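Local coordinates for protein zinc chaperone AztD (Citrobacter koseri, PDB 6CMK) that acts as a periplasmic zinc chaperone, binding zinc ions and passing one of them directly to the solute-binding protein AztC of the AztABCD transport system, at residues L38-H43 with F393-V398; R300-V305 with R352-V357; F62-P67 with A81-A86; I372-A377 with S384-E389; T34-F39 with V357-I362. All blocks are in the same frame, centred on the assembly; numbering follows the deposited sequence.

All five contacts lie in one beta propeller. Interaction 1 pairs strand 32-42 with strand 392-403, joining the two ends of the chain in one blade; interactions 3, 2 and 4 follow in that order between its segments. Interaction 5 starts from the same strand 32-42, about 12 Å away between centres, and sets it against the hairpin of strands 355-358 and 361-366. That hairpin's blade also holds interaction 4 and one side of interaction 2, which meets strand 300-305 of the preceding blade. Interaction 3 lies about 24 Å from interactions 4 and 5 between centres. Interaction 1 closes the ring, 2, 3 and 5 join neighbouring blades or their links, and 4 lies within one blade.

Interaction 1 (L38-H43 with F393-V398); sequences LFIADH and FNIVAV
L38 to I40 pair with I395 to A397 in the velcro closure of the beta propeller: the N-terminal strand 32-42 and the C-terminal strand 392-403 run antiparallel in one blade, so residues some 350 positions apart close the ring. The hydrogen-bonded pair F39 and V396 holds the middle, F39 N giving to V396 O at 2.8 Å in a nearly straight bond (167°) and V396 N returning one to F39 O. Toward F393 the ladder bulges. F393 and N394 both face A41 in a classic beta bulge, with A41 N bonded to N394 O (2.8 Å) and F393 N to A41 O (2.9 Å). Side chains alternate between two faces. On one, I40 and I395 lie side by side, pointing the same way, with I40 CG1 4.0 Å from I395 CD1, while L38 CD2 rests on A397 CB; Y363 of the neighbouring blade covers L38 and I395. On the other, F39 sets its CB against V396 CG2 and the rim of its ring at CE1 against V398 CG2, and I92 and S94 of the following blade also touch it. N394, on the same face, is bound through OD1 by N69. Beyond the bulge H43 and F393 form a T-shaped pair, ring planes at 72° and centroids 4.9 Å apart. F393 CG is anti to the backbone N (chi1 -178°), on the side of H43; the H43 edge at CD2 lies over the rim of one F393 face, 3.6 Å from F393 CE2.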
# COMPACT_ATOMS: atom_id res chain seq x y z
N LEU B 38 -13.05 15.58 2.43
CA LEU B 38 -13.54 15.48 3.79
C LEU B 38 -14.99 15.01 3.76
O LEU B 38 -15.78 15.45 2.92
CB LEU B 38 -13.49 16.82 4.51
CG LEU B 38 -12.18 17.60 4.45
CD1 LEU B 38 -12.35 18.96 5.14
CD2 LEU B 38 -11.08 16.78 5.10
N PHE B 39 -15.34 14.17 4.73
CA PHE B 39 -16.71 13.76 4.95
C PHE B 39 -17.06 14.14 6.38
O PHE B 39 -16.37 13.72 7.32
CB PHE B 39 -16.87 12.26 4.69
CG PHE B 39 -16.58 11.90 3.27
CD1 PHE B 39 -15.27 11.79 2.84
CD2 PHE B 39 -17.60 11.74 2.35
CE1 PHE B 39 -14.98 11.49 1.52
CE2 PHE B 39 -17.31 11.44 1.03
CZ PHE B 39 -16.01 11.32 0.62
N ILE B 40 -18.09 14.97 6.54
CA ILE B 40 -18.36 15.64 7.80
C ILE B 40 -19.81 15.42 8.17
O ILE B 40 -20.72 15.78 7.41
CB ILE B 40 -18.06 17.15 7.73
CG1 ILE B 40 -16.65 17.40 7.18
CG2 ILE B 40 -18.20 17.77 9.10
CD1 ILE B 40 -16.66 18.25 5.94
N ALA B 41 -20.04 14.85 9.34
CA ALA B 41 -21.38 14.59 9.84
C ALA B 41 -21.81 15.69 10.80
O ALA B 41 -21.04 16.11 11.67
CB ALA B 41 -21.45 13.23 10.54
N ASP B 42 -23.05 16.14 10.64
CA ASP B 42 -23.64 17.11 11.55
C ASP B 42 -24.03 16.42 12.85
O ASP B 42 -24.44 15.25 12.84
CB ASP B 42 -24.86 17.76 10.90
CG ASP B 42 -25.32 18.99 11.64
OD1 ASP B 42 -26.18 18.85 12.54
OD2 ASP B 42 -24.82 20.08 11.32
N HIS B 43 -23.89 17.13 13.96
CA HIS B 43 -24.14 16.51 15.26
C HIS B 43 -25.61 16.20 15.45
O HIS B 43 -25.96 15.18 16.06
CB HIS B 43 -23.66 17.40 16.40
CG HIS B 43 -23.92 16.81 17.75
ND1 HIS B 43 -25.08 17.07 18.46
CD2 HIS B 43 -23.21 15.94 18.50
CE1 HIS B 43 -25.05 16.40 19.59
NE2 HIS B 43 -23.92 15.71 19.64
N PHE B 393 -19.32 17.96 13.03
CA PHE B 393 -18.91 17.16 14.18
C PHE B 393 -17.93 16.08 13.77
O PHE B 393 -16.71 16.32 13.74
CB PHE B 393 -20.18 16.60 14.84
CG PHE B 393 -19.94 15.79 16.07
CD1 PHE B 393 -19.00 16.18 17.02
CD2 PHE B 393 -20.69 14.66 16.31
CE1 PHE B 393 -18.79 15.43 18.16
CE2 PHE B 393 -20.49 13.91 17.44
CZ PHE B 393 -19.54 14.29 18.37
N ASN B 394 -18.41 14.89 13.43
CA ASN B 394 -17.53 13.80 13.03
C ASN B 394 -16.95 14.05 11.64
O ASN B 394 -17.62 14.56 10.74
CB ASN B 394 -18.27 12.46 13.03
CG ASN B 394 -18.70 12.04 14.42
OD1 ASN B 394 -19.85 11.65 14.64
ND2 ASN B 394 -17.79 12.13 15.37
N ILE B 395 -15.69 13.65 11.45
CA ILE B 395 -15.00 13.94 10.21
C ILE B 395 -14.03 12.81 9.88
O ILE B 395 -13.34 12.28 10.75
CB ILE B 395 -14.29 15.32 10.30
CG1 ILE B 395 -13.57 15.64 8.99
CG2 ILE B 395 -13.31 15.35 11.47
CD1 ILE B 395 -13.09 17.09 8.93
N VAL B 396 -14.01 12.42 8.60
CA VAL B 396 -12.98 11.54 8.07
C VAL B 396 -12.53 12.10 6.73
O VAL B 396 -13.22 12.90 6.10
CB VAL B 396 -13.44 10.07 7.91
CG1 VAL B 396 -13.79 9.46 9.28
CG2 VAL B 396 -14.61 9.96 6.93
N ALA B 397 -11.33 11.69 6.32
CA ALA B 397 -10.71 12.18 5.09
C ALA B 397 -10.13 11.02 4.30
O ALA B 397 -9.57 10.09 4.87
CB ALA B 397 -9.58 13.17 5.40
N VAL B 398 -10.23 11.10 2.97
CA VAL B 398 -9.58 10.14 2.08
C VAL B 398 -8.85 10.91 0.98
O VAL B 398 -9.11 12.09 0.73
CB VAL B 398 -10.57 9.14 1.44
CG1 VAL B 398 -11.34 8.38 2.51
CG2 VAL B 398 -11.53 9.84 0.46

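Interaction 2 (R300-V305 with R352-V357); sequences RVHFVV and RPRIAV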
# COMPACT_ATOMS: atom_id res chain seq x y z
N ARG B 300 -8.72 14.76 27.44
CA ARG B 300 -8.72 14.44 26.02
C ARG B 300 -10.13 14.54 25.43
O ARG B 300 -11.10 14.03 26.00
CB ARG B 300 -8.17 13.03 25.83
CG ARG B 300 -8.10 12.56 24.41
CD ARG B 300 -7.59 11.13 24.37
NE ARG B 300 -8.65 10.27 24.86
CZ ARG B 300 -9.67 9.86 24.12
NH1 ARG B 300 -9.74 10.19 22.83
NH2 ARG B 300 -10.62 9.12 24.67
N VAL B 301 -10.23 15.22 24.29
CA VAL B 301 -11.47 15.29 23.51
C VAL B 301 -11.46 14.28 22.36
O VAL B 301 -12.47 13.61 22.11
CB VAL B 301 -11.67 16.72 22.97
CG1 VAL B 301 -12.85 16.78 21.99
CG2 VAL B 301 -11.88 17.71 24.13
N HIS B 302 -10.34 14.17 21.66
CA HIS B 302 -10.26 13.32 20.47
C HIS B 302 -8.79 13.07 20.14
O HIS B 302 -7.92 13.84 20.53
CB HIS B 302 -10.96 13.99 19.28
CG HIS B 302 -11.18 13.09 18.11
ND1 HIS B 302 -10.83 13.44 16.82
CD2 HIS B 302 -11.70 11.84 18.04
CE1 HIS B 302 -11.15 12.45 16.01
NE2 HIS B 302 -11.68 11.47 16.72
N PHE B 303 -8.52 11.97 19.43
CA PHE B 303 -7.19 11.81 18.87
C PHE B 303 -7.26 11.06 17.55
O PHE B 303 -8.23 10.36 17.25
CB PHE B 303 -6.19 11.16 19.86
CG PHE B 303 -6.65 9.86 20.54
CD1 PHE B 303 -7.69 9.07 20.07
CD2 PHE B 303 -5.98 9.46 21.69
CE1 PHE B 303 -8.04 7.90 20.73
CE2 PHE B 303 -6.32 8.30 22.36
CZ PHE B 303 -7.35 7.51 21.88
N VAL B 304 -6.23 11.28 16.72
CA VAL B 304 -6.10 10.61 15.42
C VAL B 304 -4.61 10.48 15.11
O VAL B 304 -3.79 11.24 15.63
CB VAL B 304 -6.78 11.35 14.24
CG1 VAL B 304 -8.27 11.61 14.49
CG2 VAL B 304 -6.06 12.67 13.93
N VAL B 305 -4.27 9.53 14.23
CA VAL B 305 -2.90 9.41 13.77
C VAL B 305 -2.73 10.24 12.50
O VAL B 305 -3.68 10.58 11.80
CB VAL B 305 -2.47 7.94 13.54
CG1 VAL B 305 -2.74 7.10 14.79
CG2 VAL B 305 -3.14 7.34 12.31
N ARG B 352 -18.31 18.49 20.34
CA ARG B 352 -16.91 18.84 20.55
C ARG B 352 -16.09 18.61 19.30
O ARG B 352 -16.48 17.83 18.42
CB ARG B 352 -16.30 18.06 21.72
CG ARG B 352 -17.08 18.29 23.00
CD ARG B 352 -16.22 18.17 24.23
NE ARG B 352 -17.05 18.28 25.42
CZ ARG B 352 -17.89 17.32 25.82
NH1 ARG B 352 -17.99 16.19 25.13
NH2 ARG B 352 -18.63 17.50 26.90
N PRO B 353 -14.95 19.28 19.19
CA PRO B 353 -14.08 19.12 18.01
C PRO B 353 -13.66 17.69 17.73
O PRO B 353 -13.49 16.86 18.63
CB PRO B 353 -12.88 20.00 18.37
CG PRO B 353 -13.50 21.09 19.19
CD PRO B 353 -14.49 20.38 20.05
N ARG B 354 -13.45 17.42 16.43
CA ARG B 354 -12.88 16.18 15.93
C ARG B 354 -11.80 16.53 14.91
O ARG B 354 -11.91 17.54 14.21
CB ARG B 354 -13.97 15.28 15.28
CG ARG B 354 -15.08 14.84 16.26
CD ARG B 354 -14.47 13.87 17.26
NE ARG B 354 -15.43 13.27 18.19
CZ ARG B 354 -15.67 13.69 19.43
NH1 ARG B 354 -15.04 14.74 19.92
NH2 ARG B 354 -16.55 13.03 20.18
N ILE B 355 -10.75 15.69 14.86
CA ILE B 355 -9.57 15.90 14.02
C ILE B 355 -9.63 14.97 12.82
O ILE B 355 -9.96 13.78 12.95
CB ILE B 355 -8.26 15.63 14.79
CG1 ILE B 355 -8.25 16.20 16.22
CG2 ILE B 355 -7.08 16.15 14.00
CD1 ILE B 355 -7.16 15.54 17.08
N ALA B 356 -9.24 15.48 11.65
CA ALA B 356 -8.88 14.65 10.50
C ALA B 356 -7.60 15.17 9.87
O ALA B 356 -7.20 16.31 10.09
CB ALA B 356 -9.99 14.62 9.43
N VAL B 357 -6.95 14.32 9.07
CA VAL B 357 -5.73 14.69 8.36
C VAL B 357 -5.91 14.37 6.88
O VAL B 357 -6.34 13.27 6.53
CB VAL B 357 -4.50 13.95 8.91
CG1 VAL B 357 -3.23 14.45 8.21
CG2 VAL B 357 -4.37 14.13 10.41
O HOH W 1 -15.36 14.40 22.78
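R354 NH1 is gripped twice: it donates to P353 O of its own segment at 2.9 Å, and at 2.9 Å to a water that in turn donates a hydrogen bond to V301 O, so the guanidinium reaches the facing strand through solvent. This is a blade-to-blade seam of the beta propeller, where strand 300-305, at one margin of its sheet, lies roughly parallel to strand 355-358 at the margin of the next. No strand ladder joins them, and side chains bridge the gap. H302 supplies the direct hydrogen bond. H302 CG, anti to the backbone N (chi1 -168°), stands toward segment 352-357, and ND1 of the ring accepts I355 N at 3.0 Å in an almost straight bond (171°), the donor tilted somewhat from the ring plane. With ND1 acting as acceptor, any proton of a neutral ring would probably sit on NE2. R354 CD lies over the centre of one face of the same imidazole, a CH-pi contact 3.5 Å from the centroid. V301 and H302 both face F316 in a classic beta bulge, and F316 also touches P353 and I355. R354 also touches F393 and I395 of strand 392-403. Further along, V304 CG2 meets I355 CG2 at 3.6 Å, while V304 CG1 comes to 3.2 Å from I355 O.

Interaction 3 (F62-P67 with A81-A86); sequences FNVKGP and AIQGSA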
# COMPACT_ATOMS: atom_id res chain seq x y z
N PHE B 62 -25.42 14.88 1.57
CA PHE B 62 -26.22 13.67 1.57
C PHE B 62 -27.16 13.69 2.76
O PHE B 62 -26.72 13.91 3.90
CB PHE B 62 -25.35 12.42 1.63
CG PHE B 62 -24.47 12.26 0.44
CD1 PHE B 62 -25.01 12.27 -0.84
CD2 PHE B 62 -23.11 12.11 0.59
CE1 PHE B 62 -24.20 12.12 -1.95
CE2 PHE B 62 -22.30 11.97 -0.51
CZ PHE B 62 -22.84 11.98 -1.78
N ASN B 63 -28.43 13.45 2.51
CA ASN B 63 -29.40 13.31 3.57
C ASN B 63 -29.56 11.83 3.91
O ASN B 63 -29.80 11.01 3.02
CB ASN B 63 -30.74 13.93 3.17
CG ASN B 63 -30.61 15.40 2.84
OD1 ASN B 63 -30.33 16.22 3.72
ND2 ASN B 63 -30.79 15.74 1.57
N VAL B 64 -29.38 11.50 5.18
CA VAL B 64 -29.55 10.13 5.65
C VAL B 64 -30.67 10.16 6.68
O VAL B 64 -31.45 11.12 6.73
CB VAL B 64 -28.23 9.56 6.20
CG1 VAL B 64 -27.21 9.42 5.07
CG2 VAL B 64 -27.65 10.43 7.32
N LYS B 65 -30.78 9.11 7.49
CA LYS B 65 -31.95 8.97 8.36
C LYS B 65 -31.73 9.57 9.75
O LYS B 65 -32.66 10.14 10.33
CB LYS B 65 -32.34 7.50 8.47
CG LYS B 65 -33.58 7.24 9.33
CD LYS B 65 -33.93 5.75 9.42
CE LYS B 65 -34.95 5.49 10.53
NZ LYS B 65 -35.15 4.03 10.80
N GLY B 66 -30.52 9.44 10.30
CA GLY B 66 -30.20 10.00 11.59
C GLY B 66 -28.80 10.58 11.61
O GLY B 66 -28.02 10.38 10.68
N PRO B 67 -28.45 11.30 12.68
CA PRO B 67 -27.07 11.78 12.81
C PRO B 67 -26.11 10.61 12.81
O PRO B 67 -26.38 9.56 13.39
CB PRO B 67 -27.07 12.52 14.15
CG PRO B 67 -28.50 12.82 14.44
CD PRO B 67 -29.29 11.72 13.81
N ALA B 81 -21.62 5.54 7.16
CA ALA B 81 -22.27 6.50 8.04
C ALA B 81 -23.18 5.70 8.97
O ALA B 81 -24.28 5.28 8.58
CB ALA B 81 -23.04 7.54 7.24
N ILE B 82 -22.71 5.48 10.19
CA ILE B 82 -23.40 4.65 11.17
C ILE B 82 -24.36 5.55 11.94
O ILE B 82 -23.95 6.53 12.57
CB ILE B 82 -22.40 3.96 12.12
CG1 ILE B 82 -21.57 2.90 11.39
CG2 ILE B 82 -23.14 3.28 13.26
CD1 ILE B 82 -20.45 3.40 10.48
N GLN B 83 -25.65 5.20 11.90
CA GLN B 83 -26.72 6.00 12.49
C GLN B 83 -27.39 5.19 13.60
O GLN B 83 -28.42 4.54 13.39
CB GLN B 83 -27.70 6.42 11.41
CG GLN B 83 -27.04 7.26 10.32
CD GLN B 83 -27.71 7.12 8.97
OE1 GLN B 83 -28.87 7.48 8.81
NE2 GLN B 83 -26.98 6.57 8.00
N GLY B 84 -26.80 5.24 14.79
CA GLY B 84 -27.24 4.36 15.87
C GLY B 84 -28.71 4.52 16.21
O GLY B 84 -29.42 3.52 16.39
N SER B 85 -29.19 5.76 16.28
CA SER B 85 -30.57 5.99 16.67
C SER B 85 -31.56 5.69 15.56
O SER B 85 -32.75 5.50 15.84
CB SER B 85 -30.75 7.44 17.14
OG SER B 85 -30.49 8.36 16.09
N ALA B 86 -31.10 5.64 14.31
CA ALA B 86 -31.98 5.40 13.18
C ALA B 86 -32.01 3.95 12.73
O ALA B 86 -32.82 3.60 11.87
CB ALA B 86 -31.57 6.29 12.00
O HOH W 2 -28.71 8.16 14.10
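Q83 presents its flat carboxamide to the loop V64-G66. At one end of the amide OE1 takes two backbone donors, K65 N at 2.8 Å and G66 N at 3.0 Å, both tilted from its plane; at the other NE2 gives to A81 O, which lies in the amide plane, and S90 OG also bonds NE2. Held at both ends, the group has its rotation fixed. V64 CG2 touches the carboxamide at Q83 CD, 3.7 Å away. The glutamine reaches the loop with CG anti to its carbonyl carbon (chi1 -60°), passing G66 O, 3.3 Å from Q83 CG. The extended K65 chain touches A86 CB with CG and CD, the approach of K65 CG being tight at 3.5 Å, and its ammonium NZ donates to A86 O at 2.6 Å, a short bond. A water links P67 O, to which it donates, with S85 OG. I82 turns away from the loop, its side chain about 8 Å from that of H126, a ligand of a high-affinity zinc site. The whole is a blade-to-blade connection of a beta propeller: the loop leaving strand 58-63 is pinned by a glutamine on strand 78-83 of the next sheet.

Interaction 4 (I372-A377 with S384-E389); sequences IIVLDA and SEISVE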
# COMPACT_ATOMS: atom_id res chain seq x y z
N ILE B 372 -14.64 24.60 10.14
CA ILE B 372 -13.51 23.69 10.28
C ILE B 372 -12.25 24.53 10.19
O ILE B 372 -12.09 25.32 9.25
CB ILE B 372 -13.51 22.62 9.17
CG1 ILE B 372 -14.82 21.82 9.20
CG2 ILE B 372 -12.29 21.70 9.31
CD1 ILE B 372 -15.01 20.92 7.99
N ILE B 373 -11.36 24.38 11.17
CA ILE B 373 -10.07 25.06 11.16
C ILE B 373 -9.07 24.20 10.40
O ILE B 373 -9.03 22.98 10.57
CB ILE B 373 -9.56 25.33 12.60
CG1 ILE B 373 -10.63 26.02 13.44
CG2 ILE B 373 -8.28 26.14 12.55
CD1 ILE B 373 -11.29 27.22 12.79
N VAL B 374 -8.25 24.83 9.56
CA VAL B 374 -7.27 24.13 8.73
C VAL B 374 -5.88 24.56 9.16
O VAL B 374 -5.58 25.76 9.16
CB VAL B 374 -7.48 24.40 7.23
CG1 VAL B 374 -6.56 23.53 6.40
CG2 VAL B 374 -8.93 24.17 6.83
N LEU B 375 -5.04 23.59 9.50
CA LEU B 375 -3.67 23.86 9.91
C LEU B 375 -2.70 23.19 8.95
O LEU B 375 -2.94 22.09 8.46
CB LEU B 375 -3.38 23.33 11.32
CG LEU B 375 -4.21 23.92 12.45
CD1 LEU B 375 -5.46 23.08 12.72
CD2 LEU B 375 -3.35 24.02 13.69
N ASP B 376 -1.56 23.85 8.74
CA ASP B 376 -0.45 23.22 8.05
C ASP B 376 0.19 22.20 8.99
O ASP B 376 0.51 22.52 10.14
CB ASP B 376 0.57 24.27 7.60
CG ASP B 376 1.78 23.65 6.92
OD1 ASP B 376 1.66 23.27 5.74
OD2 ASP B 376 2.83 23.52 7.58
N ALA B 377 0.38 20.97 8.51
CA ALA B 377 0.77 19.91 9.43
C ALA B 377 2.17 20.10 9.98
O ALA B 377 2.43 19.79 11.14
CB ALA B 377 0.67 18.54 8.75
N SER B 384 -6.16 28.35 7.12
CA SER B 384 -7.46 28.78 6.61
C SER B 384 -8.54 28.24 7.53
O SER B 384 -8.26 27.53 8.50
CB SER B 384 -7.68 28.30 5.17
OG SER B 384 -7.73 26.89 5.12
N GLU B 385 -9.78 28.60 7.24
CA GLU B 385 -10.92 27.97 7.89
C GLU B 385 -12.04 27.83 6.87
O GLU B 385 -12.14 28.61 5.92
CB GLU B 385 -11.38 28.75 9.13
CG GLU B 385 -11.86 30.17 8.90
CD GLU B 385 -12.40 30.79 10.17
OE1 GLU B 385 -13.58 31.18 10.20
OE2 GLU B 385 -11.64 30.85 11.16
N ILE B 386 -12.85 26.80 7.06
CA ILE B 386 -13.92 26.43 6.14
C ILE B 386 -15.24 26.57 6.86
O ILE B 386 -15.43 26.01 7.95
CB ILE B 386 -13.76 24.98 5.63
CG1 ILE B 386 -12.45 24.81 4.87
CG2 ILE B 386 -14.94 24.60 4.74
CD1 ILE B 386 -12.02 23.38 4.76
N SER B 387 -16.17 27.30 6.26
CA SER B 387 -17.50 27.48 6.83
C SER B 387 -18.38 26.32 6.41
O SER B 387 -18.42 25.94 5.24
CB SER B 387 -18.11 28.81 6.37
OG SER B 387 -19.46 28.91 6.79
N VAL B 388 -19.07 25.73 7.39
CA VAL B 388 -19.93 24.56 7.19
C VAL B 388 -21.16 24.78 8.05
O VAL B 388 -21.07 24.77 9.28
CB VAL B 388 -19.24 23.24 7.57
CG1 VAL B 388 -20.15 22.05 7.28
CG2 VAL B 388 -17.91 23.08 6.85
N GLU B 389 -22.31 24.95 7.42
CA GLU B 389 -23.50 25.29 8.18
C GLU B 389 -23.87 24.15 9.13
O GLU B 389 -23.62 22.97 8.85
CB GLU B 389 -24.67 25.63 7.26
CG GLU B 389 -24.96 24.63 6.15
CD GLU B 389 -26.02 25.14 5.19
OE1 GLU B 389 -26.21 26.38 5.12
OE2 GLU B 389 -26.66 24.32 4.50
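I372 and V374 set their side chains on the same face of the hairpin as S384 and I386, while I373 and E385 share the other. On the first face V374 and I386 cross obliquely, V374 CG2 meeting I386 CD1 at 3.8 Å. I372 CD1 meets V388 CG2, also at 3.8 Å. S384 OG stands between its backbone N and carbonyl carbon (chi1 64°), which lays it against V374, 3.3 Å from V374 CB. Y363 of the adjoining strand touches I372 and V374, and I51 of the closing blade touches I386 and V388. Between the backbones, I372 N donates to I386 O at 2.7 Å and I386 N to I372 O at 2.8 Å. The next hydrogen-bonded pair is less regular: V374 N gives to S384 O at 2.9 Å, and the return bond from S384 N to V374 O is weak. On the second face I373 and E385 lie side by side, I373 CD1 4.0 Å from E385 CB. The E385 carboxylate is engaged by K382 and K371 in two salt bridges, so it is probably ionised; strands 371-376 and 381-387, the outer two strands of their propeller blade, thus turn aliphatic groups to the next blade, while on the face of I373 and E385 the carboxylate is met by two lysines.

Interaction 5 (T34-F39 with V357-I362); sequences TAWRLF and VADNKI
T34 opens the contact from strand 32-42, its CG2 4.1 Å from D359 OD2; the same methyl lies in the plane of the W36 indole, at its edge. W36 carries the packing. W36 CG is anti to the carbonyl carbon (chi1 -66°); one face of the indole takes the peptide joining A358 to D359: D359 N sits 3.2 Å above the ring plane, over its centre, with A358 C nearer the rim. A358 CB presses on the six-membered ring, 3.5 Å from W36 CE3. Over the five-membered ring D359 CB makes a CH-pi contact, 3.6 Å from the centroid. The D359 carboxylate lies nearly parallel to the indole, planes 18° apart, and a water in the ring plane accepts from W36 NE1 at 2.8 Å while donating to D359 OD1 at 3.1 Å. G346 and H347 of the second subunit of the deposited assembly pack here, although the protein is described as a monomer. The turn itself is closed by A358 N to K361 O and K361 N to A358 O bonds, and R309 binds D359 O. It is a type II' beta turn, with D359 at positive phi (56°), of the two-residue hairpin kind, joining strands 355-358 and 361-366 of one propeller blade and laid on a tryptophan of the next, the velcro-closed one.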
# COMPACT_ATOMS: atom_id res chain seq x y z
N THR B 34 -3.80 15.35 -7.67
CA THR B 34 -3.93 15.21 -6.22
C THR B 34 -5.38 15.47 -5.85
O THR B 34 -5.97 16.46 -6.30
CB THR B 34 -3.01 16.20 -5.49
OG1 THR B 34 -1.64 15.92 -5.79
CG2 THR B 34 -3.22 16.12 -3.98
N ALA B 35 -5.96 14.60 -5.04
CA ALA B 35 -7.35 14.81 -4.65
C ALA B 35 -7.57 14.24 -3.26
O ALA B 35 -7.21 13.09 -2.99
CB ALA B 35 -8.31 14.15 -5.65
N TRP B 36 -8.15 15.07 -2.39
CA TRP B 36 -8.52 14.66 -1.04
C TRP B 36 -9.88 15.24 -0.71
O TRP B 36 -10.20 16.37 -1.10
CB TRP B 36 -7.51 15.14 0.00
CG TRP B 36 -6.13 14.54 -0.08
CD1 TRP B 36 -5.16 14.84 -0.99
CD2 TRP B 36 -5.56 13.58 0.81
NE1 TRP B 36 -4.02 14.12 -0.73
CE2 TRP B 36 -4.24 13.33 0.37
CE3 TRP B 36 -6.03 12.89 1.93
CZ2 TRP B 36 -3.40 12.44 1.01
CZ3 TRP B 36 -5.18 12.01 2.56
CH2 TRP B 36 -3.89 11.79 2.10
N ARG B 37 -10.68 14.48 0.03
CA ARG B 37 -12.04 14.87 0.36
C ARG B 37 -12.32 14.64 1.84
O ARG B 37 -11.86 13.66 2.42
CB ARG B 37 -13.04 14.09 -0.49
CG ARG B 37 -13.00 14.55 -1.92
CD ARG B 37 -13.78 13.66 -2.85
NE ARG B 37 -13.64 14.15 -4.22
CZ ARG B 37 -14.28 13.65 -5.26
NH1 ARG B 37 -15.12 12.63 -5.11
NH2 ARG B 37 -14.09 14.17 -6.47
N LEU B 38 -13.05 15.58 2.43
CA LEU B 38 -13.54 15.48 3.79
C LEU B 38 -14.99 15.01 3.76
O LEU B 38 -15.78 15.45 2.92
CB LEU B 38 -13.49 16.82 4.51
CG LEU B 38 -12.18 17.60 4.45
CD1 LEU B 38 -12.35 18.96 5.14
CD2 LEU B 38 -11.08 16.78 5.10
N PHE B 39 -15.34 14.17 4.73
CA PHE B 39 -16.71 13.76 4.95
C PHE B 39 -17.06 14.14 6.38
O PHE B 39 -16.37 13.72 7.32
CB PHE B 39 -16.87 12.26 4.69
CG PHE B 39 -16.58 11.90 3.27
CD1 PHE B 39 -15.27 11.79 2.84
CD2 PHE B 39 -17.60 11.74 2.35
CE1 PHE B 39 -14.98 11.49 1.52
CE2 PHE B 39 -17.31 11.44 1.03
CZ PHE B 39 -16.01 11.32 0.62
N VAL B 357 -6.95 14.32 9.07
CA VAL B 357 -5.73 14.69 8.36
C VAL B 357 -5.91 14.37 6.88
O VAL B 357 -6.34 13.27 6.53
CB VAL B 357 -4.50 13.95 8.91
CG1 VAL B 357 -3.23 14.45 8.21
CG2 VAL B 357 -4.37 14.13 10.41
N ALA B 358 -5.55 15.33 6.02
CA ALA B 358 -5.56 15.13 4.58
C ALA B 358 -4.35 15.83 3.99
O ALA B 358 -4.14 17.02 4.25
CB ALA B 358 -6.84 15.66 3.92
N ASP B 359 -3.57 15.10 3.19
CA ASP B 359 -2.39 15.63 2.49
C ASP B 359 -1.48 16.26 3.54
O ASP B 359 -1.06 15.56 4.48
CB ASP B 359 -2.86 16.58 1.38
CG ASP B 359 -1.82 16.77 0.30
OD1 ASP B 359 -0.90 15.93 0.19
OD2 ASP B 359 -1.92 17.77 -0.45
N ASN B 360 -1.15 17.54 3.44
CA ASN B 360 -0.25 18.18 4.40
C ASN B 360 -1.00 19.13 5.33
O ASN B 360 -0.44 20.12 5.81
CB ASN B 360 0.86 18.90 3.65
CG ASN B 360 1.69 17.94 2.81
OD1 ASN B 360 1.84 16.76 3.15
ND2 ASN B 360 2.24 18.44 1.71
N LYS B 361 -2.27 18.83 5.60
CA LYS B 361 -3.13 19.69 6.39
C LYS B 361 -3.83 18.88 7.47
O LYS B 361 -4.14 17.69 7.30
CB LYS B 361 -4.17 20.39 5.52
CG LYS B 361 -3.58 21.42 4.59
CD LYS B 361 -4.62 21.91 3.60
CE LYS B 361 -4.17 23.18 2.90
NZ LYS B 361 -5.28 23.82 2.15
N ILE B 362 -4.10 19.55 8.58
CA ILE B 362 -4.87 19.02 9.69
C ILE B 362 -6.17 19.81 9.78
O ILE B 362 -6.17 21.04 9.63
CB ILE B 362 -4.09 19.11 11.01
CG1 ILE B 362 -2.74 18.40 10.90
CG2 ILE B 362 -4.91 18.50 12.15
CD1 ILE B 362 -1.80 18.73 12.04
O HOH W 3 -1.51 13.89 -2.01